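11S globulin seed storage protein (Amaranthus hypochondriacus, PDB 3QAC) serves as a seed storage protein, an 11S globulin of the cupin superfamily laid down as a nutrient reserve. Local coordinates at the interface of chains A and B. Sequence-based numbering; all coordinates share one arbitrary frame. Chains: chain A/B, 11S globulin seed storage protein.

The interface of chains A and B. Residues chain A 86, 92, 127-129; chain B 417, 419-420.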
ATOM      1  N   MET A  86       2.890 -15.159 -21.149  1.00 45.27           N
ATOM      2  CA  MET A  86       1.934 -14.567 -22.076  1.00 48.56           C
ATOM      3  C   MET A  86       1.498 -13.224 -21.554  1.00 50.59           C
ATOM      4  O   MET A  86       0.408 -13.084 -20.998  1.00 51.59           O
ATOM      5  CB  MET A  86       0.708 -15.459 -22.286  1.00 48.73           C
ATOM      6  CG  MET A  86       1.018 -16.801 -22.942  1.00 52.92           C
ATOM      7  SD  MET A  86       1.327 -18.068 -21.708  1.00 56.72           S
ATOM      8  CE  MET A  86      -0.353 -18.514 -21.259  1.00 34.53           C
ATOM      9  N   GLU A  92       3.663 -10.841 -31.044  1.00 71.46           N
ATOM     10  CA  GLU A  92       3.851 -12.176 -31.597  1.00 69.28           C
ATOM     11  C   GLU A  92       5.232 -12.308 -32.268  1.00 71.86           C
ATOM     12  O   GLU A  92       5.972 -11.333 -32.433  1.00 68.88           O
ATOM     13  CB  GLU A  92       2.728 -12.541 -32.576  1.00 70.75           C
ATOM     14  CG  GLU A  92       1.344 -12.733 -31.923  1.00 75.64           C
ATOM     15  CD  GLU A  92       1.336 -13.772 -30.788  1.00 72.92           C
ATOM     16  OE1 GLU A  92       1.008 -14.954 -31.046  1.00 63.88           O
ATOM     17  OE2 GLU A  92       1.649 -13.401 -29.632  1.00 71.38           O
ATOM     18  N   GLN A 127       3.120 -18.727 -34.527  1.00 67.57           N
ATOM     19  CA  GLN A 127       3.410 -17.486 -33.837  1.00 63.85           C
ATOM     20  C   GLN A 127       3.171 -17.712 -32.349  1.00 63.55           C
ATOM     21  O   GLN A 127       2.183 -18.338 -31.946  1.00 56.05           O
ATOM     22  CB  GLN A 127       2.491 -16.364 -34.317  1.00 66.11           C
ATOM     23  CG  GLN A 127       2.299 -16.272 -35.822  1.00 69.36           C
ATOM     24  CD  GLN A 127       1.090 -15.420 -36.187  1.00 69.52           C
ATOM     25  OE1 GLN A 127       0.398 -15.695 -37.167  1.00 66.46           O
ATOM     26  NE2 GLN A 127       0.816 -14.394 -35.381  1.00 70.26           N
ATOM     27  N   HIS A 128       4.078 -17.201 -31.530  1.00 59.99           N
ATOM     28  CA  HIS A 128       3.870 -17.205 -30.094  1.00 55.24           C
ATOM     29  C   HIS A 128       4.684 -16.093 -29.453  1.00 55.65           C
ATOM     30  O   HIS A 128       5.478 -15.433 -30.120  1.00 55.81           O
ATOM     31  CB  HIS A 128       4.191 -18.572 -29.485  1.00 48.70           C
ATOM     32  CG  HIS A 128       5.487 -19.163 -29.944  1.00 51.30           C
ATOM     33  ND1 HIS A 128       6.712 -18.638 -29.592  1.00 56.39           N
ATOM     34  CD2 HIS A 128       5.749 -20.262 -30.688  1.00 57.47           C
ATOM     35  CE1 HIS A 128       7.674 -19.376 -30.117  1.00 56.01           C
ATOM     36  NE2 HIS A 128       7.117 -20.370 -30.786  1.00 63.88           N
ATOM     37  N   GLN A 129       4.481 -15.865 -28.166  1.00 49.90           N
ATOM     38  CA  GLN A 129       5.223 -14.801 -27.514  1.00 50.88           C
ATOM     39  C   GLN A 129       6.636 -15.264 -27.208  1.00 44.44           C
ATOM     40  O   GLN A 129       6.979 -16.433 -27.411  1.00 42.56           O
ATOM     41  CB  GLN A 129       4.518 -14.325 -26.244  1.00 53.83           C
ATOM     42  CG  GLN A 129       3.435 -13.279 -26.467  1.00 51.91           C
ATOM     43  CD  GLN A 129       2.999 -12.658 -25.157  1.00 55.23           C
ATOM     44  OE1 GLN A 129       3.823 -12.414 -24.265  1.00 52.54           O
ATOM     45  NE2 GLN A 129       1.703 -12.413 -25.021  1.00 58.05           N
TER
ATOM     46  N   ALA B 417      -4.246 -15.469 -24.756  1.00 41.19           N
ATOM     47  CA  ALA B 417      -3.361 -16.395 -24.075  1.00 42.46           C
ATOM     48  C   ALA B 417      -3.072 -17.552 -25.009  1.00 42.53           C
ATOM     49  O   ALA B 417      -1.926 -17.913 -25.214  1.00 45.68           O
ATOM     50  CB  ALA B 417      -3.981 -16.890 -22.814  1.00 40.92           C
ATOM     51  N   ARG B 419      -3.265 -17.911 -28.319  1.00 46.43           N
ATOM     52  CA  ARG B 419      -2.454 -17.574 -29.479  1.00 51.07           C
ATOM     53  C   ARG B 419      -0.993 -17.292 -29.122  1.00 48.78           C
ATOM     54  O   ARG B 419      -0.102 -17.526 -29.922  1.00 48.56           O
ATOM     55  CB  ARG B 419      -3.048 -16.380 -30.201  1.00 52.95           C
ATOM     56  CG  ARG B 419      -2.292 -16.020 -31.435  1.00 52.63           C
ATOM     57  CD  ARG B 419      -3.244 -15.569 -32.509  1.00 54.41           C
ATOM     58  NE  ARG B 419      -2.556 -14.737 -33.484  1.00 57.43           N
ATOM     59  CZ  ARG B 419      -3.115 -14.306 -34.605  1.00 64.42           C
ATOM     60  NH1 ARG B 419      -2.412 -13.540 -35.440  1.00 57.96           N
ATOM     61  NH2 ARG B 419      -4.378 -14.648 -34.884  1.00 55.40           N
ATOM     62  N   SER B 420      -0.757 -16.793 -27.914  1.00 47.76           N
ATOM     63  CA  SER B 420       0.601 -16.593 -27.428  1.00 47.56           C
ATOM     64  C   SER B 420       1.319 -17.910 -27.113  1.00 44.77           C
ATOM     65  O   SER B 420       2.545 -17.939 -27.011  1.00 44.93           O
ATOM     66  CB  SER B 420       0.601 -15.683 -26.202  1.00 49.07           C
ATOM     67  OG  SER B 420       0.175 -14.376 -26.547  1.00 50.59           O
TER
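The side-chain amide of A:Gln127 and the guanidinium of B:Arg419 meet roughly edge towards edge, their planes 89° apart, with NE2 3.3 Å from the NH1 corner. The patch illustrates how bicupin 11S globulins join subunits: loop residues of the N-terminal cupin half of one chain receive the end of a short helix, 417-420, of its neighbour. As modelled, two donors face each other at the amide, so no hydrogen bond is formed; the orientation of the amide is doubtful, since exchanging its O and N would set an acceptor there. The carboxylate of A:Glu92, its plane 54° from the guanidinium, lies beside the arginine stem, OE1 near the aliphatic CG, and not over the guanidinium face. The opposite charges stay apart, OE1 to NE being 4.3 Å, so any attraction is probably long-range. OE1 also stands 3.0 Å from the backbone O of B:Arg419, a pairing of two acceptors unless the carboxylate is protonated, which makes its placing doubtful.

Storage globulins of this family are hexamers, and the deposited assembly is a trimer.

A:Gln129 grips B:Ser420 twice, through its backbone and its side chain. Its backbone N donates to the serine carbonyl O at 3.1 Å, nearly straight at the hydrogen, while NE2 of the side-chain amide donates to the hydroxyl OG at 2.9 Å along a more bent path, with OG tilted from the amide plane. With CG beside the backbone N (chi1 -85°) and the chain extended beyond it, A:Gln129 runs alongside the serine, its CG 3.7 Å from the serine CB. A leucine at A:Gln129 would probably leave the serine hydroxyl without its amide donor and free to turn. From another side, CG of A:Met86 packs against the serine CB at 3.5 Å, close for two carbons. Behind the loop, A:His128 uses ND1 to donate to the backbone O of A:Gln129, nearly in the ring plane, which is likely to steady the segment that presents the amide.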